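Side-chain contacts in hypothetical protein, IPT/TIG domain protein (PDB 4HW6), which is of unknown function but, as a two-domain protein with an IPT/TIG domain and a six-bladed beta-propeller, probably binds carbohydrate as an auxiliary nutrient-binding protein: residues D199-S203 / D204-G208; D392-L395 / R396-L400. One frame throughout, in Å; residues are numbered along the deposited sequence.

Contact 1: D199-S203 / D204-G208; sequences DDQSS and DTNTG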
ATOM      1  N   ASP A 199      -0.569  15.874 -17.892  1.00 14.65           N
ATOM      2  CA  ASP A 199      -1.796  16.018 -18.683  1.00 14.99           C
ATOM      3  C   ASP A 199      -1.563  15.280 -20.000  1.00 16.87           C
ATOM      4  O   ASP A 199      -0.668  15.656 -20.748  1.00 18.39           O
ATOM      5  CB  ASP A 199      -2.061  17.481 -18.979  1.00 15.59           C
ATOM      6  CG  ASP A 199      -3.400  17.739 -19.694  1.00 18.03           C
ATOM      7  OD1 ASP A 199      -4.274  16.825 -19.794  1.00 18.69           O
ATOM      8  OD2 ASP A 199      -3.609  18.918 -20.104  1.00 19.95           O
ATOM      9  N   ASP A 200      -2.355  14.247 -20.266  1.00 15.34           N
ATOM     10  CA  ASP A 200      -2.289  13.500 -21.530  1.00 16.60           C
ATOM     11  C   ASP A 200      -3.202  14.194 -22.536  1.00 17.78           C
ATOM     12  O   ASP A 200      -4.436  14.057 -22.462  1.00 17.66           O
ATOM     13  CB  ASP A 200      -2.715  12.046 -21.301  1.00 16.83           C
ATOM     14  CG  ASP A 200      -2.772  11.224 -22.597  1.00 17.30           C
ATOM     15  OD1 ASP A 200      -2.375  11.710 -23.685  1.00 17.84           O
ATOM     16  OD2 ASP A 200      -3.253  10.082 -22.509  1.00 20.69           O
ATOM     17  N   GLN A 201      -2.606  14.985 -23.427  1.00 16.90           N
ATOM     18  CA  GLN A 201      -3.373  15.808 -24.365  1.00 15.94           C
ATOM     19  C   GLN A 201      -2.706  15.816 -25.742  1.00 18.02           C
ATOM     20  O   GLN A 201      -1.535  15.494 -25.884  1.00 17.05           O
ATOM     21  CB  GLN A 201      -3.602  17.226 -23.821  1.00 17.52           C
ATOM     22  CG  GLN A 201      -2.329  18.012 -23.498  1.00 17.18           C
ATOM     23  CD  GLN A 201      -1.652  18.546 -24.747  1.00 17.10           C
ATOM     24  OE1 GLN A 201      -2.317  19.020 -25.686  1.00 19.12           O
ATOM     25  NE2 GLN A 201      -0.319  18.492 -24.768  1.00 16.70           N
ATOM     26  N   SER A 202      -3.467  16.207 -26.750  1.00 17.46           N
ATOM     27  CA  SER A 202      -3.116  15.875 -28.139  1.00 18.78           C
ATOM     28  C   SER A 202      -2.342  16.916 -28.940  1.00 19.42           C
ATOM     29  O   SER A 202      -2.190  16.752 -30.169  1.00 20.51           O
ATOM     30  CB  SER A 202      -4.389  15.469 -28.882  1.00 19.67           C
ATOM     31  OG  SER A 202      -5.278  16.555 -29.059  1.00 20.59           O
ATOM     32  N   SER A 203      -1.820  17.957 -28.284  1.00 18.07           N
ATOM     33  CA  SER A 203      -1.066  19.012 -28.967  1.00 19.32           C
ATOM     34  C   SER A 203       0.408  19.051 -28.551  1.00 20.34           C
ATOM     35  O   SER A 203       0.725  19.100 -27.361  1.00 21.53           O
ATOM     36  CB  SER A 203      -1.679  20.387 -28.701  1.00 20.78           C
ATOM     37  OG  SER A 203      -0.836  21.398 -29.232  1.00 20.07           O
ATOM     38  N   ASP A 204       1.300  19.063 -29.542  1.00 20.07           N
ATOM     39  CA  ASP A 204       2.741  19.231 -29.286  1.00 21.41           C
ATOM     40  C   ASP A 204       3.087  20.612 -28.753  1.00 20.14           C
ATOM     41  O   ASP A 204       4.161  20.794 -28.206  1.00 21.36           O
ATOM     42  CB  ASP A 204       3.570  18.980 -30.556  1.00 25.24           C
ATOM     43  CG  ASP A 204       3.583  17.525 -30.976  1.00 27.69           C
ATOM     44  OD1 ASP A 204       3.990  16.669 -30.166  1.00 24.76           O
ATOM     45  OD2 ASP A 204       3.196  17.232 -32.135  1.00 33.86           O
ATOM     46  N   THR A 205       2.192  21.581 -28.898  1.00 19.66           N
ATOM     47  CA  THR A 205       2.473  22.935 -28.493  1.00 20.75           C
ATOM     48  C   THR A 205       1.769  23.342 -27.190  1.00 20.71           C
ATOM     49  O   THR A 205       1.756  24.527 -26.829  1.00 20.67           O
ATOM     50  CB  THR A 205       2.096  23.913 -29.624  1.00 22.86           C
ATOM     51  OG1 THR A 205       0.693  23.779 -29.934  1.00 23.63           O
ATOM     52  CG2 THR A 205       2.944  23.637 -30.871  1.00 21.33           C
ATOM     53  N   ASN A 206       1.197  22.370 -26.502  1.00 19.58           N
ATOM     54  CA  ASN A 206       0.532  22.583 -25.223  1.00 20.10           C
ATOM     55  C   ASN A 206       1.221  21.788 -24.105  1.00 18.90           C
ATOM     56  O   ASN A 206       1.884  20.769 -24.346  1.00 16.97           O
ATOM     57  CB  ASN A 206      -0.945  22.190 -25.335  1.00 22.39           C
ATOM     58  CG  ASN A 206      -1.759  23.168 -26.172  1.00 30.23           C
ATOM     59  OD1 ASN A 206      -1.426  24.334 -26.277  1.00 35.76           O
ATOM     60  ND2 ASN A 206      -2.871  22.698 -26.710  1.00 36.29           N
ATOM     61  N   THR A 207       1.003  22.253 -22.872  1.00 19.42           N
ATOM     62  CA  THR A 207       1.669  21.723 -21.695  1.00 17.73           C
ATOM     63  C   THR A 207       1.288  20.276 -21.463  1.00 17.05           C
ATOM     64  O   THR A 207       0.117  19.903 -21.528  1.00 16.29           O
ATOM     65  CB  THR A 207       1.325  22.561 -20.443  1.00 17.18           C
ATOM     66  OG1 THR A 207       1.703  23.930 -20.681  1.00 19.51           O
ATOM     67  CG2 THR A 207       2.019  22.014 -19.175  1.00 18.38           C
ATOM     68  N   GLY A 208       2.298  19.458 -21.200  1.00 16.45           N
ATOM     69  CA  GLY A 208       2.091  18.079 -20.826  1.00 15.42           C
ATOM     70  C   GLY A 208       2.427  17.748 -19.385  1.00 15.20           C
ATOM     71  O   GLY A 208       1.947  16.733 -18.858  1.00 16.40           O
TER

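Contact 2: D392-L395 / R396-L400; sequences DGEL and RSQAL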
ATOM      1  N   ASP A 392     -14.466  -8.885   0.275  1.00 16.59           N
ATOM      2  CA  ASP A 392     -13.415  -8.650   1.234  1.00 17.14           C
ATOM      3  C   ASP A 392     -13.078  -9.980   1.903  1.00 17.96           C
ATOM      4  O   ASP A 392     -13.899 -10.896   1.904  1.00 21.42           O
ATOM      5  CB  ASP A 392     -13.858  -7.576   2.238  1.00 19.38           C
ATOM      6  CG  ASP A 392     -13.747  -6.144   1.665  1.00 20.70           C
ATOM      7  OD1 ASP A 392     -12.832  -5.879   0.872  1.00 19.50           O
ATOM      8  OD2 ASP A 392     -14.551  -5.281   2.027  1.00 22.98           O
ATOM      9  N   GLY A 393     -11.876 -10.110   2.455  1.00 16.23           N
ATOM     10  CA  GLY A 393     -11.518 -11.300   3.215  1.00 16.42           C
ATOM     11  C   GLY A 393     -10.098 -11.746   2.910  1.00 16.64           C
ATOM     12  O   GLY A 393      -9.263 -10.931   2.489  1.00 16.74           O
ATOM     13  N   GLU A 394      -9.849 -13.053   3.052  1.00 17.79           N
ATOM     14  CA  GLU A 394      -8.507 -13.619   2.929  1.00 20.17           C
ATOM     15  C   GLU A 394      -7.970 -13.406   1.527  1.00 18.08           C
ATOM     16  O   GLU A 394      -8.704 -13.527   0.551  1.00 16.51           O
ATOM     17  CB  GLU A 394      -8.513 -15.128   3.204  1.00 25.47           C
ATOM     18  CG  GLU A 394      -9.044 -15.582   4.550  1.00 34.24           C
ATOM     19  CD  GLU A 394      -8.112 -15.264   5.702  1.00 47.31           C
ATOM     20  OE1 GLU A 394      -6.882 -15.423   5.522  1.00 51.05           O
ATOM     21  OE2 GLU A 394      -8.614 -14.879   6.788  1.00 56.82           O
ATOM     22  N   LEU A 395      -6.672 -13.115   1.431  1.00 18.01           N
ATOM     23  CA  LEU A 395      -6.097 -12.563   0.190  1.00 17.26           C
ATOM     24  C   LEU A 395      -6.355 -13.381  -1.061  1.00 16.28           C
ATOM     25  O   LEU A 395      -6.662 -12.809  -2.112  1.00 16.67           O
ATOM     26  CB  LEU A 395      -4.577 -12.386   0.340  1.00 16.45           C
ATOM     27  CG  LEU A 395      -4.120 -11.419   1.426  1.00 17.54           C
ATOM     28  CD1 LEU A 395      -2.620 -11.119   1.285  1.00 18.95           C
ATOM     29  CD2 LEU A 395      -4.909 -10.124   1.417  1.00 17.51           C
ATOM     30  N   ARG A 396      -6.180 -14.698  -0.960  1.00 17.51           N
ATOM     31  CA  ARG A 396      -6.251 -15.574  -2.128  1.00 18.99           C
ATOM     32  C   ARG A 396      -7.468 -16.496  -2.118  1.00 19.50           C
ATOM     33  O   ARG A 396      -7.953 -16.886  -3.173  1.00 20.57           O
ATOM     34  CB  ARG A 396      -4.963 -16.402  -2.252  1.00 20.32           C
ATOM     35  CG  ARG A 396      -3.679 -15.606  -2.550  1.00 21.24           C
ATOM     36  CD  ARG A 396      -3.639 -15.032  -3.933  1.00 22.76           C
ATOM     37  NE  ARG A 396      -3.836 -16.069  -4.946  1.00 22.06           N
ATOM     38  CZ  ARG A 396      -2.892 -16.857  -5.448  1.00 25.65           C
ATOM     39  NH1 ARG A 396      -1.615 -16.790  -5.044  1.00 28.23           N
ATOM     40  NH2 ARG A 396      -3.249 -17.741  -6.373  1.00 26.18           N
ATOM     41  N   SER A 397      -7.976 -16.848  -0.947  1.00 19.54           N
ATOM     42  CA  SER A 397      -9.105 -17.798  -0.897  1.00 20.56           C
ATOM     43  C   SER A 397     -10.449 -17.108  -1.093  1.00 17.96           C
ATOM     44  O   SER A 397     -11.404 -17.732  -1.562  1.00 18.90           O
ATOM     45  CB  SER A 397      -9.095 -18.593   0.410  1.00 22.34           C
ATOM     46  OG  SER A 397      -9.220 -17.742   1.534  1.00 20.61           O
ATOM     47  N   GLN A 398     -10.524 -15.827  -0.772  1.00 16.12           N
ATOM     48  CA  GLN A 398     -11.814 -15.106  -0.720  1.00 16.87           C
ATOM     49  C   GLN A 398     -11.887 -13.815  -1.533  1.00 16.26           C
ATOM     50  O   GLN A 398     -12.889 -13.561  -2.224  1.00 16.34           O
ATOM     51  CB  GLN A 398     -12.174 -14.786   0.732  1.00 17.03           C
ATOM     52  CG  GLN A 398     -12.362 -16.018   1.608  1.00 17.55           C
ATOM     53  CD  GLN A 398     -12.720 -15.684   3.051  1.00 18.40           C
ATOM     54  OE1 GLN A 398     -12.254 -14.679   3.604  1.00 18.14           O
ATOM     55  NE2 GLN A 398     -13.554 -16.519   3.667  1.00 18.28           N
ATOM     56  N   ALA A 399     -10.863 -12.987  -1.425  1.00 14.99           N
ATOM     57  CA  ALA A 399     -10.949 -11.621  -1.904  1.00 14.53           C
ATOM     58  C   ALA A 399     -11.069 -11.540  -3.417  1.00 14.03           C
ATOM     59  O   ALA A 399     -10.417 -12.310  -4.163  1.00 14.24           O
ATOM     60  CB  ALA A 399      -9.761 -10.815  -1.455  1.00 15.25           C
ATOM     61  N   LEU A 400     -11.882 -10.571  -3.844  1.00 13.55           N
ATOM     62  CA  LEU A 400     -12.103 -10.245  -5.252  1.00 12.84           C
ATOM     63  C   LEU A 400     -12.039  -8.742  -5.454  1.00 12.92           C
ATOM     64  O   LEU A 400     -12.587  -7.958  -4.652  1.00 13.36           O
ATOM     65  CB  LEU A 400     -13.459 -10.767  -5.744  1.00 13.78           C
ATOM     66  CG  LEU A 400     -13.528 -12.274  -5.942  1.00 12.87           C
ATOM     67  CD1 LEU A 400     -14.978 -12.751  -6.080  1.00 13.74           C
ATOM     68  CD2 LEU A 400     -12.672 -12.723  -7.144  1.00 12.38           C
TER

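Contact 1: D199-S203 / D204-G208
Q201 reaches across to N206 and T207 with a side chain that curls back over its own loop. From CB, chi1 (59°) sets CG between the backbone N and the carbonyl carbon, and a bend at chi2 (77°) turns the chain in; CG then lies 3.7 Å from T207 O. Next comes CD, against N206 CB at 3.8 Å, the two side chains crossing at about a right angle. At the tip the amide grips the backbone of S203 at both ends: OE1 accepts from S203 N at 2.9 Å, the donor well above the carbonyl plane, while NE2 gives a straighter bond (160°) to a lone pair of S203 O, and a weak one to A227 O. An alanine in place of Q201 removes the amide, and S203 N and O would probably be left without these partners and the loop freer to move. This loop joins the two middle strands, 195-199 and 207-212, of a four-stranded propeller blade, where D199 N bonds to G208 O at 2.8 Å. Past S202 the chain reverses in a type I turn from S203 to N206. S203 OG accepts from T205 N at 3.1 Å, making an ST turn.

Contact 2: D392-L395 / R396-L400
The side chains of E394 and Q398 run alongside each other in the same direction, and their link is the amide of Q398 meeting the backbone of E394. Q398 runs extended beyond CG (chi2 180°), which carries OE1 to E394 N at 3.0 Å; that bond is nearly straight (173° at the hydrogen), with the donor tilted only slightly from the carbonyl plane. The same oxygen also sits 3.5 Å from E394 CG, and it occupies the place where a side chain on G393 would have to go. The aliphatic part of E394 is flanked further by S397, whose OG comes within 3.2 Å of E394 CB. In the other direction, E394 O takes two backbone donors, Q398 N and A399 N, the latter at 3.0 Å. L395 turns its side chain out of this coil, packing on Y109 and V111 of one strand and on Y379 and A380 of another, while its carbonyl O touches A399 CB at 3.7 Å. Bonds to E394 O from the fourth and fifth residues onward define an alpha turn nested in a pi turn, here coiling the chain away from edge strand 393-394 of a propeller blade.

How the contacts relate
Contact 1 and contact 2 belong to different blades of the same propeller and follow one another along the chain, with about 41 Å between their centres and about 27 Å between nearest atoms, so neither touches the other. Contact 1 is the more peripheral, its centre about 31 Å from that of the chain against about 16 Å for contact 2. The latter adjoins strand 109-115, which pairs with C-terminal strand 425-431, joining the two ends of the propeller in one blade. Both turns use a glutamine amide to hold main-chain groups: the glutamine of 199-203 reaches forward, that of 396-400 backward. Neither can be tied to a known ligand site.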